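Long-range contacts in kinesin-like protein KAR3 (Saccharomyces cerevisiae, PDB 1F9V), which probably hydrolyses ATP to drive movement along microtubules, as a kinesin-family motor with a P-loop nucleotide site: residues Ile5-Arg10 with Ser336-Thr341; Ser35-Met40 with Glu53-Lys58. The protein carries 2 engineered substitutions. All blocks are in the same frame, centred on the assembly; numbering follows the deposited sequence.

Interaction 1: Ile5-Arg10 with Ser336-Thr341. With ADP (adenosine-5'-diphosphate), chain D; ADP (adenosine-5'-diphosphate), chain C.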
loop_
_atom_site.group_PDB
_atom_site.type_symbol
_atom_site.label_atom_id
_atom_site.label_comp_id
_atom_site.label_asym_id
_atom_site.label_seq_id
_atom_site.Cartn_x
_atom_site.Cartn_y
_atom_site.Cartn_z
ATOM N N ILE A 5 -12.299 -0.478 3.800
ATOM C CA ILE A 5 -11.162 -1.205 3.263
ATOM C C ILE A 5 -11.479 -1.911 1.947
ATOM O O ILE A 5 -12.571 -2.437 1.769
ATOM C CB ILE A 5 -10.700 -2.278 4.279
ATOM C CG1 ILE A 5 -10.266 -1.609 5.587
ATOM C CG2 ILE A 5 -9.576 -3.112 3.697
ATOM C CD1 ILE A 5 -10.436 -2.497 6.801
ATOM N N ARG A 6 -10.511 -1.918 1.037
ATOM C CA ARG A 6 -10.664 -2.600 -0.241
ATOM C C ARG A 6 -9.357 -3.286 -0.567
ATOM O O ARG A 6 -8.291 -2.858 -0.125
ATOM C CB ARG A 6 -11.031 -1.618 -1.337
ATOM C CG ARG A 6 -12.331 -0.929 -1.049
ATOM C CD ARG A 6 -13.289 -1.031 -2.195
ATOM N NE ARG A 6 -14.233 0.086 -2.221
ATOM C CZ ARG A 6 -14.929 0.528 -1.177
ATOM N NH1 ARG A 6 -14.803 -0.042 0.016
ATOM N NH2 ARG A 6 -15.765 1.548 -1.334
ATOM N N VAL A 7 -9.445 -4.360 -1.339
ATOM C CA VAL A 7 -8.276 -5.127 -1.716
ATOM C C VAL A 7 -8.201 -5.334 -3.226
ATOM O O VAL A 7 -9.174 -5.763 -3.845
ATOM C CB VAL A 7 -8.304 -6.511 -1.030
ATOM C CG1 VAL A 7 -7.066 -7.307 -1.407
ATOM C CG2 VAL A 7 -8.409 -6.332 0.489
ATOM N N TYR A 8 -7.052 -4.998 -3.808
ATOM C CA TYR A 8 -6.811 -5.189 -5.241
ATOM C C TYR A 8 -5.633 -6.143 -5.384
ATOM O O TYR A 8 -4.697 -6.119 -4.577
ATOM C CB TYR A 8 -6.403 -3.888 -5.940
ATOM C CG TYR A 8 -7.456 -2.812 -6.049
ATOM C CD1 TYR A 8 -8.789 -3.050 -5.716
ATOM C CD2 TYR A 8 -7.106 -1.540 -6.496
ATOM C CE1 TYR A 8 -9.748 -2.039 -5.833
ATOM C CE2 TYR A 8 -8.050 -0.531 -6.614
ATOM C CZ TYR A 8 -9.362 -0.780 -6.281
ATOM O OH TYR A 8 -10.282 0.240 -6.396
ATOM N N CYS A 9 -5.680 -6.993 -6.402
ATOM C CA CYS A 9 -4.574 -7.897 -6.666
ATOM C C CYS A 9 -4.020 -7.486 -8.028
ATOM O O CYS A 9 -4.785 -7.093 -8.913
ATOM C CB CYS A 9 -5.058 -9.349 -6.721
ATOM S SG CYS A 9 -3.796 -10.533 -7.295
ATOM N N ARG A 10 -2.704 -7.538 -8.195
ATOM C CA ARG A 10 -2.116 -7.204 -9.484
ATOM C C ARG A 10 -1.072 -8.219 -9.896
ATOM O O ARG A 10 -0.098 -8.457 -9.178
ATOM C CB ARG A 10 -1.467 -5.822 -9.475
ATOM C CG ARG A 10 -0.821 -5.497 -10.823
ATOM C CD ARG A 10 0.039 -4.240 -10.794
ATOM N NE ARG A 10 0.243 -3.724 -12.144
ATOM C CZ ARG A 10 0.767 -2.534 -12.419
ATOM N NH1 ARG A 10 1.149 -1.726 -11.434
ATOM N NH2 ARG A 10 0.895 -2.143 -13.679
ATOM N N SER A 336 -6.730 -12.312 1.120
ATOM C CA SER A 336 -8.048 -12.788 1.535
ATOM C C SER A 336 -8.323 -12.449 3.005
ATOM O O SER A 336 -9.453 -12.131 3.383
ATOM C CB SER A 336 -8.150 -14.306 1.335
ATOM O OG SER A 336 -7.949 -14.653 -0.028
ATOM N N LYS A 337 -7.282 -12.522 3.831
ATOM C CA LYS A 337 -7.428 -12.211 5.246
ATOM C C LYS A 337 -7.750 -10.730 5.453
ATOM O O LYS A 337 -8.549 -10.376 6.325
ATOM C CB LYS A 337 -6.149 -12.570 5.999
ATOM C CG LYS A 337 -6.168 -12.141 7.460
ATOM C CD LYS A 337 -4.848 -12.440 8.145
ATOM C CE LYS A 337 -4.874 -11.999 9.596
ATOM N NZ LYS A 337 -3.736 -12.587 10.353
ATOM N N VAL A 338 -7.152 -9.861 4.642
ATOM C CA VAL A 338 -7.413 -8.441 4.812
ATOM C C VAL A 338 -8.703 -7.964 4.133
ATOM O O VAL A 338 -9.107 -6.819 4.302
ATOM C CB VAL A 338 -6.202 -7.591 4.363
ATOM C CG1 VAL A 338 -5.036 -7.854 5.292
ATOM C CG2 VAL A 338 -5.810 -7.917 2.940
ATOM N N ASN A 339 -9.351 -8.846 3.371
ATOM C CA ASN A 339 -10.624 -8.511 2.727
ATOM C C ASN A 339 -11.570 -8.225 3.896
ATOM O O ASN A 339 -11.585 -8.980 4.868
ATOM C CB ASN A 339 -11.174 -9.722 1.962
ATOM C CG ASN A 339 -10.870 -9.683 0.475
ATOM O OD1 ASN A 339 -10.671 -8.622 -0.110
ATOM N ND2 ASN A 339 -10.843 -10.863 -0.149
ATOM N N SER A 340 -12.359 -7.160 3.819
ATOM C CA SER A 340 -13.284 -6.859 4.913
ATOM C C SER A 340 -14.615 -7.596 4.735
ATOM O O SER A 340 -14.866 -8.194 3.682
ATOM C CB SER A 340 -13.527 -5.347 5.006
ATOM O OG SER A 340 -14.554 -4.941 4.121
ATOM N N THR A 341 -15.463 -7.555 5.762
ATOM C CA THR A 341 -16.756 -8.230 5.708
ATOM C C THR A 341 -17.723 -7.553 4.744
ATOM O O THR A 341 -18.914 -7.864 4.704
ATOM C CB THR A 341 -17.399 -8.322 7.109
ATOM O OG1 THR A 341 -17.474 -7.018 7.699
ATOM C CG2 THR A 341 -16.570 -9.235 8.001
HETATM P PB ADP D . -18.416 2.937 -4.424
HETATM O O1B ADP D . -19.564 2.321 -3.692
HETATM O O2B ADP D . -17.007 2.235 -4.003
HETATM O O3B ADP D . -18.623 2.872 -5.902
HETATM P PA ADP D . -17.321 5.152 -2.906
HETATM O O1A ADP D . -18.026 6.343 -2.398
HETATM O O2A ADP D . -17.029 4.183 -1.832
HETATM O O3A ADP D . -18.238 4.426 -3.975
HETATM O "O5'" ADP D . -16.014 5.549 -3.757
HETATM C "C5'" ADP D . -16.005 5.320 -5.170
HETATM C "C4'" ADP D . -14.606 5.028 -5.712
HETATM O "O4'" ADP D . -13.529 5.545 -4.889
HETATM C "C3'" ADP D . -14.351 3.548 -5.900
HETATM O "O3'" ADP D . -14.796 3.051 -7.172
HETATM C "C2'" ADP D . -12.865 3.396 -5.694
HETATM O "O2'" ADP D . -12.124 3.505 -6.922
HETATM C "C1'" ADP D . -12.552 4.486 -4.672
HETATM N N9 ADP D . -12.504 3.948 -3.248
HETATM C C8 ADP D . -13.367 4.207 -2.249
HETATM N N7 ADP D . -12.970 3.558 -1.138
HETATM C C5 ADP D . -11.866 2.895 -1.411
HETATM C C6 ADP D . -10.977 2.058 -0.703
HETATM N N6 ADP D . -11.184 1.776 0.597
HETATM N N1 ADP D . -9.885 1.518 -1.342
HETATM C C2 ADP D . -9.624 1.768 -2.645
HETATM N N3 ADP D . -10.462 2.570 -3.330
HETATM C C4 ADP D . -11.566 3.141 -2.772
HETATM P PB ADP C . 9.316 -5.611 -5.748
HETATM O O1B ADP C . 8.030 -6.242 -5.357
HETATM O O2B ADP C . 9.326 -4.056 -5.347
HETATM O O3B ADP C . 10.477 -6.335 -5.171
HETATM P PA ADP C . 9.869 -4.474 -8.347
HETATM O O1A ADP C . 8.781 -3.511 -8.514
HETATM O O2A ADP C . 11.067 -3.777 -7.884
HETATM O O3A ADP C . 9.439 -5.591 -7.319
HETATM O "O5'" ADP C . 10.222 -5.170 -9.724
HETATM C "C5'" ADP C . 10.229 -6.562 -10.048
HETATM C "C4'" ADP C . 10.650 -6.600 -11.547
HETATM O "O4'" ADP C . 9.436 -6.704 -12.301
HETATM C "C3'" ADP C . 11.312 -5.296 -12.035
HETATM O "O3'" ADP C . 12.347 -5.535 -13.003
HETATM C "C2'" ADP C . 10.181 -4.476 -12.632
HETATM O "O2'" ADP C . 10.623 -3.494 -13.584
HETATM C "C1'" ADP C . 9.250 -5.556 -13.164
HETATM N N9 ADP C . 7.805 -5.180 -13.070
HETATM C C8 ADP C . 7.075 -5.249 -11.939
HETATM N N7 ADP C . 5.836 -4.880 -12.193
HETATM C C5 ADP C . 5.742 -4.574 -13.461
HETATM C C6 ADP C . 4.722 -4.142 -14.295
HETATM N N6 ADP C . 3.494 -3.954 -13.803
HETATM N N1 ADP C . 4.971 -3.904 -15.620
HETATM C C2 ADP C . 6.196 -4.085 -16.155
HETATM N N3 ADP C . 7.196 -4.511 -15.359
HETATM C C4 ADP C . 7.016 -4.762 -14.035
HETATM O O HOH W 1 -13.438 -5.078 1.725
HETATM O O HOH W 2 -14.760 -2.314 4.233
#
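Val7 packs its CG2 against Val338 at the end of helix 325-338 and, with its CB, against Asn339 just beyond it: CG2 lies 3.9 Å from CG2 of Val338 and 3.3 Å from OD1 of Asn339. The Asn339 side chain runs across that of Val7 at about a right angle, while its ND2 is held by the carbonyl O of Lys55. Ile5 adds its CG2, anti to the backbone N, against the Val338 carbonyl O. Two waters make the polar part of the contact. One donates to Ile5 O and to Ser340 OG, the latter at 2.6 Å; the other accepts from Ile5 N and, also at 2.6 Å, from Ser340 OG, which in addition takes the N-H of Arg342. Arg6 leaves the opposite side of the strand and lies over the adenine of the ADP of chain D, CG 3.3 Å from C6, while NH2 bonds O2B at 3.0 Å. An alanine here would probably leave that phosphate oxygen without this hydrogen bond and the purine without the CG and guanidinium that lie against it. Farther along, the amino N6 of the other ADP, of chain C, lies over one face of the Arg10 guanidinium, toward its rim, 3.2 Å from NH2; Asn66, Thr101 and Asp64 hold its nitrogens. This is the kinesin motor fold: a central-sheet strand backed by the last helix, with Arg10 beside the P-loop ADP of chain C.

Interaction 2: Ser35-Met40 with Glu53-Lys58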
loop_
_atom_site.group_PDB
_atom_site.type_symbol
_atom_site.label_atom_id
_atom_site.label_comp_id
_atom_site.label_asym_id
_atom_site.label_seq_id
_atom_site.Cartn_x
_atom_site.Cartn_y
_atom_site.Cartn_z
ATOM N N SER A 35 -22.123 -8.250 -9.169
ATOM C CA SER A 35 -21.778 -8.445 -7.766
ATOM C C SER A 35 -20.738 -7.469 -7.224
ATOM O O SER A 35 -20.563 -7.359 -6.015
ATOM C CB SER A 35 -21.303 -9.884 -7.549
ATOM O OG SER A 35 -20.075 -10.122 -8.210
ATOM N N GLY A 36 -20.044 -6.768 -8.108
ATOM C CA GLY A 36 -19.052 -5.808 -7.658
ATOM C C GLY A 36 -17.692 -6.353 -7.249
ATOM O O GLY A 36 -16.931 -5.659 -6.571
ATOM N N VAL A 37 -17.379 -7.588 -7.637
ATOM C CA VAL A 37 -16.079 -8.173 -7.315
ATOM C C VAL A 37 -15.519 -8.889 -8.537
ATOM O O VAL A 37 -16.215 -9.065 -9.538
ATOM C CB VAL A 37 -16.158 -9.192 -6.140
ATOM C CG1 VAL A 37 -16.725 -8.513 -4.902
ATOM C CG2 VAL A 37 -17.015 -10.394 -6.530
ATOM N N GLN A 38 -14.256 -9.286 -8.448
ATOM C CA GLN A 38 -13.581 -10.001 -9.520
ATOM C C GLN A 38 -12.949 -11.243 -8.910
ATOM O O GLN A 38 -12.391 -11.187 -7.813
ATOM C CB GLN A 38 -12.501 -9.123 -10.155
ATOM C CG GLN A 38 -12.003 -9.665 -11.478
ATOM C CD GLN A 38 -11.226 -8.643 -12.261
ATOM O OE1 GLN A 38 -11.064 -7.502 -11.824
ATOM N NE2 GLN A 38 -10.739 -9.040 -13.431
ATOM N N SER A 39 -13.023 -12.366 -9.618
ATOM C CA SER A 39 -12.471 -13.604 -9.096
ATOM C C SER A 39 -11.321 -14.163 -9.917
ATOM O O SER A 39 -11.111 -13.789 -11.071
ATOM C CB SER A 39 -13.571 -14.661 -8.986
ATOM O OG SER A 39 -14.100 -14.946 -10.266
ATOM N N MET A 40 -10.565 -15.057 -9.287
ATOM C CA MET A 40 -9.436 -15.705 -9.931
ATOM C C MET A 40 -9.265 -17.103 -9.348
ATOM O O MET A 40 -9.744 -17.396 -8.247
ATOM C CB MET A 40 -8.157 -14.880 -9.727
ATOM C CG MET A 40 -7.676 -14.810 -8.284
ATOM S SD MET A 40 -6.324 -13.628 -8.054
ATOM C CE MET A 40 -4.962 -14.537 -8.798
ATOM N N GLU A 53 -9.621 -20.631 -5.200
ATOM C CA GLU A 53 -10.348 -19.487 -5.723
ATOM C C GLU A 53 -10.240 -18.305 -4.767
ATOM O O GLU A 53 -10.234 -18.479 -3.544
ATOM C CB GLU A 53 -11.828 -19.816 -5.936
ATOM C CG GLU A 53 -12.652 -18.592 -6.362
ATOM C CD GLU A 53 -13.981 -18.951 -7.006
ATOM O OE1 GLU A 53 -14.072 -18.889 -8.253
ATOM O OE2 GLU A 53 -14.933 -19.290 -6.267
ATOM N N PHE A 54 -10.159 -17.110 -5.341
ATOM C CA PHE A 54 -10.064 -15.880 -4.565
ATOM C C PHE A 54 -10.912 -14.804 -5.227
ATOM O O PHE A 54 -11.069 -14.784 -6.451
ATOM C CB PHE A 54 -8.612 -15.402 -4.491
ATOM C CG PHE A 54 -7.659 -16.430 -3.952
ATOM C CD1 PHE A 54 -7.513 -16.610 -2.583
ATOM C CD2 PHE A 54 -6.906 -17.218 -4.812
ATOM C CE1 PHE A 54 -6.627 -17.565 -2.071
ATOM C CE2 PHE A 54 -6.016 -18.178 -4.318
ATOM C CZ PHE A 54 -5.877 -18.352 -2.939
ATOM N N LYS A 55 -11.467 -13.913 -4.410
ATOM C CA LYS A 55 -12.280 -12.808 -4.905
ATOM C C LYS A 55 -11.783 -11.528 -4.240
ATOM O O LYS A 55 -11.517 -11.515 -3.030
ATOM C CB LYS A 55 -13.758 -13.030 -4.573
ATOM C CG LYS A 55 -14.439 -14.020 -5.508
ATOM C CD LYS A 55 -15.896 -14.237 -5.157
ATOM C CE LYS A 55 -16.218 -15.724 -5.152
ATOM N NZ LYS A 55 -17.244 -16.078 -6.165
ATOM N N PHE A 56 -11.651 -10.471 -5.040
ATOM C CA PHE A 56 -11.179 -9.177 -4.562
ATOM C C PHE A 56 -12.006 -8.074 -5.197
ATOM O O PHE A 56 -12.844 -8.333 -6.056
ATOM C CB PHE A 56 -9.697 -8.997 -4.911
ATOM C CG PHE A 56 -8.809 -10.061 -4.315
ATOM C CD1 PHE A 56 -8.676 -10.178 -2.932
ATOM C CD2 PHE A 56 -8.148 -10.979 -5.130
ATOM C CE1 PHE A 56 -7.906 -11.191 -2.367
ATOM C CE2 PHE A 56 -7.368 -12.002 -4.574
ATOM C CZ PHE A 56 -7.249 -12.108 -3.190
ATOM N N ASP A 57 -11.785 -6.838 -4.770
ATOM C CA ASP A 57 -12.540 -5.725 -5.323
ATOM C C ASP A 57 -12.151 -5.501 -6.778
ATOM O O ASP A 57 -12.953 -5.029 -7.585
ATOM C CB ASP A 57 -12.293 -4.468 -4.483
ATOM C CG ASP A 57 -12.867 -4.600 -3.083
ATOM O OD1 ASP A 57 -14.100 -4.506 -2.931
ATOM O OD2 ASP A 57 -12.090 -4.817 -2.135
ATOM N N LYS A 58 -10.916 -5.856 -7.111
ATOM C CA LYS A 58 -10.427 -5.706 -8.474
ATOM C C LYS A 58 -9.165 -6.524 -8.659
ATOM O O LYS A 58 -8.348 -6.650 -7.744
ATOM C CB LYS A 58 -10.130 -4.231 -8.778
ATOM C CG LYS A 58 -9.615 -3.977 -10.192
ATOM C CD LYS A 58 -10.656 -3.331 -11.116
ATOM C CE LYS A 58 -12.063 -3.315 -10.529
ATOM N NZ LYS A 58 -12.890 -2.188 -11.073
HETATM O O HOH W 3 -15.803 -3.904 -4.846
#
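Gln38 with Phe56 and Met40 with Phe54 are the hydrogen-bonded pairs of an antiparallel beta hairpin, two of the three strands of a small sheet of the motor domain. The strand segments run at 157° to each other. Each pair closes with two backbone bonds: Gln38 N to Phe56 O at 2.9 Å is nearly straight, whereas Met40 N to Phe54 O, of the same length, bends to 151°. Between them Ser39 faces Lys55 in a non-hydrogen-bonded pair, where CA-H...O contacts fill in: Ser39 CA to Phe54 O, and Lys55 CA to Gln38 O.

The apolar contacts lie on the face carrying Met40, Phe54 and Phe56. With chi1 at 67°, Met40 CG sits between the backbone N and the carbonyl carbon, 4.0 Å from Phe54 CB and near the plane of that ring, at its edge. The sulfur goes on to the edge of the Phe56 ring, 4.0 Å from CE2 and in the ring plane, a Met-aromatic contact. Both rings also reach Leu332 of helix 325-338, so this face looks into the core.

On the other face Ser39 CB touches Lys55 CG at 3.6 Å; Ser39 OG is bonded to Asn29.

The polar contacts gather where the strands end. Gln38 gives NE2 to Asn29 O and takes Ile59 N on OE1, which passes beside the Lys58 backbone. Asp57, salt-bridged to Arg342, turns OD1 to a water that donates to it at 2.6 Å and to Gly36 O at 2.7 Å.

The two contacts lie with their centres about 9 Å apart, on the same side of the molecule. Along the chain the order is 5-10, 35-40, 53-58 and 336-341, so the hairpin of interaction 2 falls wholly within the span whose ends meet in interaction 1. They touch directly: Asp57 OD2 is 2.8 Å from Val7 N, and Cys9 N is 3.0 Å from Lys58 O, both probable hydrogen bonds, the second where strand 58-60 joins strand 4-11 in the central sheet. Phe56 reaches strand 4-11 and helix 325-338 alike. The small sheet is thereby tied to the nucleotide-binding core through the chain's first strand and last helix.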